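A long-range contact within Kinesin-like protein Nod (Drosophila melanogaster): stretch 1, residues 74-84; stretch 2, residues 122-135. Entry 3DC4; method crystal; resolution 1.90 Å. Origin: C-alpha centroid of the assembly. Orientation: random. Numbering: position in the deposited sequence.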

ATOM      1  N   SER A  74      -8.526 -15.170  -4.801  1.00 21.92           N
ATOM      2  CA  SER A  74      -7.742 -14.807  -5.974  1.00 20.56           C
ATOM      3  C   SER A  74      -7.365 -13.330  -5.958  1.00 20.79           C
ATOM      4  O   SER A  74      -7.906 -12.551  -5.173  1.00 22.54           O
ATOM      5  CB  SER A  74      -8.526 -15.097  -7.251  1.00 22.31           C
ATOM      6  OG  SER A  74      -9.597 -14.179  -7.400  1.00 23.78           O
ATOM      7  N   GLN A  75      -6.444 -12.955  -6.838  1.00 18.80           N
ATOM      8  CA  GLN A  75      -5.994 -11.574  -6.967  1.00 18.15           C
ATOM      9  C   GLN A  75      -7.175 -10.698  -7.367  1.00 18.01           C
ATOM     10  O   GLN A  75      -7.372  -9.617  -6.815  1.00 18.21           O
ATOM     11  CB  GLN A  75      -4.906 -11.469  -8.044  1.00 16.23           C
ATOM     12  CG  GLN A  75      -3.566 -12.122  -7.709  1.00 16.47           C
ATOM     13  CD  GLN A  75      -2.760 -11.319  -6.698  1.00 17.49           C
ATOM     14  OE1 GLN A  75      -3.260 -10.959  -5.638  1.00 19.76           O
ATOM     15  NE2 GLN A  75      -1.506 -11.049  -7.019  1.00 16.07           N
ATOM     16  N   ASP A  76      -7.958 -11.171  -8.332  1.00 18.15           N
ATOM     17  CA  ASP A  76      -9.118 -10.429  -8.811  1.00 20.67           C
ATOM     18  C   ASP A  76     -10.078 -10.089  -7.677  1.00 21.03           C
ATOM     19  O   ASP A  76     -10.481  -8.934  -7.517  1.00 20.90           O
ATOM     20  CB  ASP A  76      -9.854 -11.226  -9.895  1.00 24.49           C
ATOM     21  CG  ASP A  76     -11.185 -10.603 -10.277  1.00 28.60           C
ATOM     22  OD1 ASP A  76     -12.233 -11.084  -9.801  1.00 35.00           O
ATOM     23  OD2 ASP A  76     -11.185  -9.622 -11.044  1.00 28.75           O
ATOM     24  N   GLU A  77     -10.444 -11.093  -6.887  1.00 19.41           N
ATOM     25  CA  GLU A  77     -11.354 -10.866  -5.773  1.00 21.41           C
ATOM     26  C   GLU A  77     -10.787  -9.890  -4.759  1.00 19.55           C
ATOM     27  O   GLU A  77     -11.465  -8.962  -4.325  1.00 18.25           O
ATOM     28  CB  GLU A  77     -11.678 -12.182  -5.062  1.00 25.15           C
ATOM     29  CG  GLU A  77     -12.980 -12.814  -5.505  1.00 34.79           C
ATOM     30  CD  GLU A  77     -14.152 -11.851  -5.389  1.00 38.39           C
ATOM     31  OE1 GLU A  77     -14.432 -11.368  -4.267  1.00 41.70           O
ATOM     32  OE2 GLU A  77     -14.793 -11.573  -6.428  1.00 42.31           O
ATOM     33  N   MET A  78      -9.539 -10.115  -4.368  1.00 19.65           N
ATOM     34  CA  MET A  78      -8.888  -9.253  -3.399  1.00 20.96           C
ATOM     35  C   MET A  78      -8.858  -7.808  -3.887  1.00 18.86           C
ATOM     36  O   MET A  78      -9.165  -6.884  -3.133  1.00 18.35           O
ATOM     37  CB  MET A  78      -7.472  -9.765  -3.125  1.00 24.60           C
ATOM     38  CG  MET A  78      -6.706  -8.965  -2.081  1.00 31.90           C
ATOM     39  SD  MET A  78      -5.681  -7.661  -2.807  1.00 35.22           S
ATOM     40  CE  MET A  78      -6.594  -6.187  -2.416  1.00 39.76           C
ATOM     41  N   TYR A  79      -8.504  -7.617  -5.153  1.00 17.60           N
ATOM     42  CA  TYR A  79      -8.443  -6.279  -5.739  1.00 17.47           C
ATOM     43  C   TYR A  79      -9.837  -5.647  -5.790  1.00 18.01           C
ATOM     44  O   TYR A  79     -10.029  -4.503  -5.395  1.00 17.67           O
ATOM     45  CB  TYR A  79      -7.849  -6.346  -7.155  1.00 18.39           C
ATOM     46  CG  TYR A  79      -8.050  -5.072  -7.949  1.00 19.90           C
ATOM     47  CD1 TYR A  79      -7.296  -3.930  -7.679  1.00 18.57           C
ATOM     48  CD2 TYR A  79      -9.055  -4.982  -8.911  1.00 20.27           C
ATOM     49  CE1 TYR A  79      -7.544  -2.730  -8.339  1.00 19.15           C
ATOM     50  CE2 TYR A  79      -9.311  -3.780  -9.577  1.00 21.66           C
ATOM     51  CZ  TYR A  79      -8.553  -2.660  -9.279  1.00 21.17           C
ATOM     52  OH  TYR A  79      -8.827  -1.463  -9.890  1.00 20.18           O
ATOM     53  N   GLN A  80     -10.812  -6.405  -6.280  1.00 17.59           N
ATOM     54  CA  GLN A  80     -12.170  -5.898  -6.381  1.00 17.95           C
ATOM     55  C   GLN A  80     -12.735  -5.482  -5.024  1.00 17.53           C
ATOM     56  O   GLN A  80     -13.380  -4.453  -4.913  1.00 18.73           O
ATOM     57  CB  GLN A  80     -13.077  -6.951  -7.026  1.00 18.77           C
ATOM     58  CG  GLN A  80     -12.680  -7.287  -8.450  1.00 27.13           C
ATOM     59  CD  GLN A  80     -13.108  -6.241  -9.452  1.00 30.62           C
ATOM     60  OE1 GLN A  80     -12.393  -5.958 -10.416  1.00 35.11           O
ATOM     61  NE2 GLN A  80     -14.295  -5.681  -9.251  1.00 33.55           N
ATOM     62  N   ALA A  81     -12.480  -6.273  -3.989  1.00 16.99           N
ATOM     63  CA  ALA A  81     -12.999  -5.962  -2.665  1.00 18.59           C
ATOM     64  C   ALA A  81     -12.256  -4.859  -1.938  1.00 19.46           C
ATOM     65  O   ALA A  81     -12.864  -4.015  -1.289  1.00 18.94           O
ATOM     66  CB  ALA A  81     -12.996  -7.216  -1.792  1.00 19.34           C
ATOM     67  N   LEU A  82     -10.938  -4.858  -2.065  1.00 18.64           N
ATOM     68  CA  LEU A  82     -10.127  -3.909  -1.331  1.00 18.86           C
ATOM     69  C   LEU A  82      -9.644  -2.651  -2.022  1.00 20.07           C
ATOM     70  O   LEU A  82      -9.576  -1.588  -1.399  1.00 20.44           O
ATOM     71  CB  LEU A  82      -8.919  -4.653  -0.770  1.00 20.62           C
ATOM     72  CG  LEU A  82      -8.062  -3.895   0.237  1.00 22.99           C
ATOM     73  CD1 LEU A  82      -8.867  -3.694   1.520  1.00 23.95           C
ATOM     74  CD2 LEU A  82      -6.797  -4.686   0.509  1.00 23.60           C
ATOM     75  N   ILE A  83      -9.322  -2.747  -3.304  1.00 19.18           N
ATOM     76  CA  ILE A  83      -8.773  -1.595  -3.998  1.00 18.47           C
ATOM     77  C   ILE A  83      -9.679  -0.894  -4.997  1.00 19.02           C
ATOM     78  O   ILE A  83      -9.695   0.331  -5.057  1.00 19.67           O
ATOM     79  CB  ILE A  83      -7.454  -2.003  -4.689  1.00 16.78           C
ATOM     80  CG1 ILE A  83      -6.526  -2.657  -3.660  1.00 15.49           C
ATOM     81  CG2 ILE A  83      -6.779  -0.791  -5.312  1.00 17.45           C
ATOM     82  CD1 ILE A  83      -5.991  -1.705  -2.577  1.00 16.60           C
ATOM     83  N   LEU A  84     -10.436  -1.661  -5.771  1.00 20.49           N
ATOM     84  CA  LEU A  84     -11.325  -1.070  -6.765  1.00 22.13           C
ATOM     85  C   LEU A  84     -12.110   0.130  -6.224  1.00 23.07           C
ATOM     86  O   LEU A  84     -12.192   1.168  -6.885  1.00 22.55           O
ATOM     87  CB  LEU A  84     -12.292  -2.127  -7.315  1.00 24.29           C
ATOM     88  CG  LEU A  84     -13.256  -1.598  -8.380  1.00 29.15           C
ATOM     89  CD1 LEU A  84     -12.472  -1.095  -9.587  1.00 30.03           C
ATOM     90  CD2 LEU A  84     -14.225  -2.697  -8.788  1.00 30.46           C
ATOM     91  N   PRO A 122      -1.720 -13.846 -16.191  1.00 29.58           N
ATOM     92  CA  PRO A 122      -2.942 -13.057 -16.006  1.00 28.20           C
ATOM     93  C   PRO A 122      -3.618 -13.133 -14.636  1.00 27.13           C
ATOM     94  O   PRO A 122      -3.854 -12.104 -14.004  1.00 25.24           O
ATOM     95  CB  PRO A 122      -3.842 -13.571 -17.123  1.00 29.29           C
ATOM     96  CG  PRO A 122      -2.859 -13.788 -18.227  1.00 29.70           C
ATOM     97  CD  PRO A 122      -1.724 -14.497 -17.516  1.00 30.52           C
ATOM     98  N   GLU A 123      -3.927 -14.342 -14.177  1.00 24.61           N
ATOM     99  CA  GLU A 123      -4.603 -14.513 -12.893  1.00 24.99           C
ATOM    100  C   GLU A 123      -3.739 -14.145 -11.686  1.00 22.89           C
ATOM    101  O   GLU A 123      -4.250 -13.993 -10.579  1.00 24.46           O
ATOM    102  CB  GLU A 123      -5.090 -15.957 -12.724  1.00 25.70           C
ATOM    103  CG  GLU A 123      -3.971 -16.970 -12.530  1.00 28.59           C
ATOM    104  CD  GLU A 123      -4.483 -18.343 -12.115  1.00 31.83           C
ATOM    105  OE1 GLU A 123      -3.899 -19.350 -12.560  1.00 33.17           O
ATOM    106  OE2 GLU A 123      -5.458 -18.414 -11.336  1.00 35.34           O
ATOM    107  N   HIS A 124      -2.436 -14.008 -11.902  1.00 21.81           N
ATOM    108  CA  HIS A 124      -1.508 -13.681 -10.826  1.00 21.55           C
ATOM    109  C   HIS A 124      -1.151 -12.199 -10.764  1.00 20.55           C
ATOM    110  O   HIS A 124      -0.423 -11.769  -9.873  1.00 17.55           O
ATOM    111  CB  HIS A 124      -0.242 -14.525 -10.971  1.00 21.95           C
ATOM    112  CG  HIS A 124      -0.481 -15.994 -10.807  1.00 27.05           C
ATOM    113  ND1 HIS A 124      -0.866 -16.554  -9.608  1.00 27.39           N
ATOM    114  CD2 HIS A 124      -0.403 -17.017 -11.692  1.00 26.05           C
ATOM    115  CE1 HIS A 124      -1.014 -17.859  -9.761  1.00 27.20           C
ATOM    116  NE2 HIS A 124      -0.739 -18.165 -11.015  1.00 26.79           N
ATOM    117  N   LEU A 125      -1.658 -11.424 -11.718  1.00 20.27           N
ATOM    118  CA  LEU A 125      -1.404  -9.988 -11.748  1.00 19.68           C
ATOM    119  C   LEU A 125      -1.902  -9.370 -10.449  1.00 19.24           C
ATOM    120  O   LEU A 125      -3.002  -9.687  -9.986  1.00 19.86           O
ATOM    121  CB  LEU A 125      -2.119  -9.352 -12.940  1.00 21.16           C
ATOM    122  CG  LEU A 125      -1.522  -9.708 -14.305  1.00 24.18           C
ATOM    123  CD1 LEU A 125      -2.449  -9.220 -15.407  1.00 26.79           C
ATOM    124  CD2 LEU A 125      -0.138  -9.073 -14.434  1.00 24.20           C
ATOM    125  N   GLY A 126      -1.092  -8.478  -9.888  1.00 17.96           N
ATOM    126  CA  GLY A 126      -1.424  -7.835  -8.630  1.00 18.56           C
ATOM    127  C   GLY A 126      -2.196  -6.528  -8.673  1.00 16.36           C
ATOM    128  O   GLY A 126      -2.752  -6.130  -9.704  1.00 15.55           O
ATOM    129  N   ILE A 127      -2.216  -5.846  -7.532  1.00 15.22           N
ATOM    130  CA  ILE A 127      -2.947  -4.595  -7.398  1.00 14.91           C
ATOM    131  C   ILE A 127      -2.531  -3.479  -8.338  1.00 15.38           C
ATOM    132  O   ILE A 127      -3.395  -2.848  -8.930  1.00 15.52           O
ATOM    133  CB  ILE A 127      -2.881  -4.085  -5.946  1.00 14.47           C
ATOM    134  CG1 ILE A 127      -3.726  -5.006  -5.066  1.00 14.91           C
ATOM    135  CG2 ILE A 127      -3.373  -2.648  -5.865  1.00 13.94           C
ATOM    136  CD1 ILE A 127      -3.624  -4.729  -3.572  1.00 18.59           C
ATOM    137  N   LEU A 128      -1.232  -3.229  -8.483  1.00 15.07           N
ATOM    138  CA  LEU A 128      -0.768  -2.155  -9.358  1.00 18.12           C
ATOM    139  C   LEU A 128      -1.304  -2.221 -10.783  1.00 18.19           C
ATOM    140  O   LEU A 128      -1.956  -1.287 -11.248  1.00 15.97           O
ATOM    141  CB  LEU A 128       0.764  -2.120  -9.406  1.00 19.70           C
ATOM    142  CG  LEU A 128       1.484  -1.090  -8.533  1.00 24.27           C
ATOM    143  CD1 LEU A 128       3.000  -1.294  -8.635  1.00 23.83           C
ATOM    144  CD2 LEU A 128       1.117   0.326  -8.989  1.00 21.15           C
ATOM    145  N   PRO A 129      -1.049  -3.330 -11.496  1.00 18.53           N
ATOM    146  CA  PRO A 129      -1.551  -3.413 -12.869  1.00 19.86           C
ATOM    147  C   PRO A 129      -3.072  -3.376 -12.984  1.00 19.30           C
ATOM    148  O   PRO A 129      -3.600  -2.836 -13.951  1.00 19.30           O
ATOM    149  CB  PRO A 129      -0.942  -4.719 -13.383  1.00 20.65           C
ATOM    150  CG  PRO A 129      -0.851  -5.556 -12.139  1.00 21.30           C
ATOM    151  CD  PRO A 129      -0.358  -4.574 -11.106  1.00 18.51           C
ATOM    152  N   ARG A 130      -3.777  -3.936 -12.006  1.00 19.39           N
ATOM    153  CA  ARG A 130      -5.234  -3.935 -12.057  1.00 18.96           C
ATOM    154  C   ARG A 130      -5.781  -2.536 -11.829  1.00 17.43           C
ATOM    155  O   ARG A 130      -6.720  -2.103 -12.505  1.00 17.53           O
ATOM    156  CB  ARG A 130      -5.812  -4.894 -11.017  1.00 18.66           C
ATOM    157  CG  ARG A 130      -5.404  -6.341 -11.242  1.00 21.09           C
ATOM    158  CD  ARG A 130      -6.001  -7.278 -10.212  1.00 16.55           C
ATOM    159  NE  ARG A 130      -5.506  -8.630 -10.431  1.00 17.78           N
ATOM    160  CZ  ARG A 130      -6.049  -9.497 -11.279  1.00 18.26           C
ATOM    161  NH1 ARG A 130      -7.124  -9.156 -11.977  1.00 19.08           N
ATOM    162  NH2 ARG A 130      -5.493 -10.690 -11.462  1.00 16.70           N
ATOM    163  N   ALA A 131      -5.190  -1.824 -10.877  1.00 15.78           N
ATOM    164  CA  ALA A 131      -5.626  -0.468 -10.575  1.00 17.00           C
ATOM    165  C   ALA A 131      -5.408   0.437 -11.780  1.00 17.22           C
ATOM    166  O   ALA A 131      -6.298   1.182 -12.174  1.00 16.77           O
ATOM    167  CB  ALA A 131      -4.862   0.068  -9.392  1.00 17.10           C
ATOM    168  N   LEU A 132      -4.216   0.372 -12.360  1.00 17.96           N
ATOM    169  CA  LEU A 132      -3.904   1.208 -13.513  1.00 17.54           C
ATOM    170  C   LEU A 132      -4.894   0.942 -14.643  1.00 19.46           C
ATOM    171  O   LEU A 132      -5.334   1.867 -15.331  1.00 19.53           O
ATOM    172  CB  LEU A 132      -2.472   0.942 -13.987  1.00 17.33           C
ATOM    173  CG  LEU A 132      -2.007   1.787 -15.181  1.00 18.54           C
ATOM    174  CD1 LEU A 132      -2.014   3.269 -14.795  1.00 16.85           C
ATOM    175  CD2 LEU A 132      -0.597   1.355 -15.585  1.00 17.06           C
ATOM    176  N   GLY A 133      -5.249  -0.327 -14.827  1.00 21.59           N
ATOM    177  CA  GLY A 133      -6.201  -0.686 -15.862  1.00 21.89           C
ATOM    178  C   GLY A 133      -7.535   0.017 -15.680  1.00 22.03           C
ATOM    179  O   GLY A 133      -8.057   0.594 -16.629  1.00 22.13           O
ATOM    180  N   ASP A 134      -8.085  -0.019 -14.467  1.00 22.20           N
ATOM    181  CA  ASP A 134      -9.367   0.630 -14.198  1.00 22.05           C
ATOM    182  C   ASP A 134      -9.274   2.155 -14.229  1.00 21.33           C
ATOM    183  O   ASP A 134     -10.256   2.837 -14.522  1.00 21.69           O
ATOM    184  CB  ASP A 134      -9.934   0.162 -12.848  1.00 25.26           C
ATOM    185  CG  ASP A 134     -10.491  -1.259 -12.909  1.00 28.57           C
ATOM    186  OD1 ASP A 134     -11.299  -1.541 -13.823  1.00 28.60           O
ATOM    187  OD2 ASP A 134     -10.131  -2.092 -12.047  1.00 24.99           O
ATOM    188  N   ILE A 135      -8.097   2.686 -13.916  1.00 22.09           N
ATOM    189  CA  ILE A 135      -7.885   4.126 -13.941  1.00 21.57           C
ATOM    190  C   ILE A 135      -7.963   4.603 -15.390  1.00 22.81           C
ATOM    191  O   ILE A 135      -8.665   5.568 -15.693  1.00 23.84           O
ATOM    192  CB  ILE A 135      -6.512   4.488 -13.348  1.00 21.74           C
ATOM    193  CG1 ILE A 135      -6.535   4.261 -11.832  1.00 21.72           C
ATOM    194  CG2 ILE A 135      -6.158   5.943 -13.663  1.00 20.81           C
ATOM    195  CD1 ILE A 135      -5.178   4.376 -11.181  1.00 21.56           C
TER
HETATM  196  O   HOH W   1      -5.106 -15.298  -8.370  1.00 22.31           O
HETATM  197  O   HOH W   2      -7.137 -13.529 -10.203  1.00 23.89           O
HETATM  198  O   HOH W   3      -9.844  -7.577 -11.066  1.00 40.83           O
HETATM  199  O   HOH W   4     -12.074  -4.022 -12.520  1.00 37.21           O

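Helix 75-82 packs against helix 127-135 and the loop before it, the helix axes approaching to 10.3 Å at 57° between their N-to-C directions and burying 554 Å² summed over both sides. Y79 is the central knob. Its CA-to-CB bond points toward the other stretch, and chi1 in t (166°) with chi2 at 75° lays the ring among I127, R130, A131 and D134, the four residues that form its hole. R130 CB lies over one ring face, 3.6 Å from the ring centroid and 4° off the normal, a CH-pi contact that uses the aliphatic root of the arginine. At the ring edge the hydroxyl reaches the second helix: Y79 OH donates to D134 OD2 at 2.6 Å, a short bond that suits a phenol facing a carboxylate. D134, chi1 m, points toward stretch 1, and D134 OD2 also lies 2.8 Å from the oxygen of water 4, which is 2.9 Å from Q80 OE1. A131, a small residue in the hole, touches the ring, with A131 CB 4.0 Å from Y79 CE1.

Q75 anchors the start of the first helix. Its chi1 and chi2 are both m (-69°, -74°), a folded conformation that carries the amide along the 123-126 backbone: Q75 NE2 donates to H124 O at 3.1 Å with a nearly straight N-H...O angle of 172°. The side-chain methylenes pack on the same segment, Q75 CB lying 3.3 Å from L125 O and Q75 CG 3.5 Å from E123 O. Q75 NE2 also lies 3.6 Å from CA of G126, the N-cap residue of the second helix. The first helix has its own cap, S74 OG (chi1 p) accepting from E77 N at 3.2 Å.

R130 is extended through chi2 and chi3 (both t) and turns at chi4 (-86°). This brings its guanidinium back to the loop ahead of its own helix, where R130 NE donates to L125 O at 2.8 Å and R130 NH2 adds a weak bond to the same L125 O at 3.1 Å. One guanidinium face lies against the first turn of the other helix, under D76 N and Q75 C. D76 OD2 is 4.2 Å from R130 NH1 but well out of the guanidinium plane, so the charges attract without an N-H aimed at the oxygen. Water 3 links them instead, donating to D76 OD2 (2.4 Å) and accepting weakly from R130 NH1 (3.3 Å).

Deeper in, I127 (chi1 m, chi2 t) extends CD1 to two apolar side chains of stretch 1, both on one side of it: I127 CD1 is 3.5 Å from M78 CE and 3.6 Å from I83 CG1. M78 starts sideways, but its flexible chain brings the methyl to the isoleucine. At the N-terminal end, waters 1 and 2 bridge E123 O to Q75 N and D76 N, satisfying amides that have no helical partner.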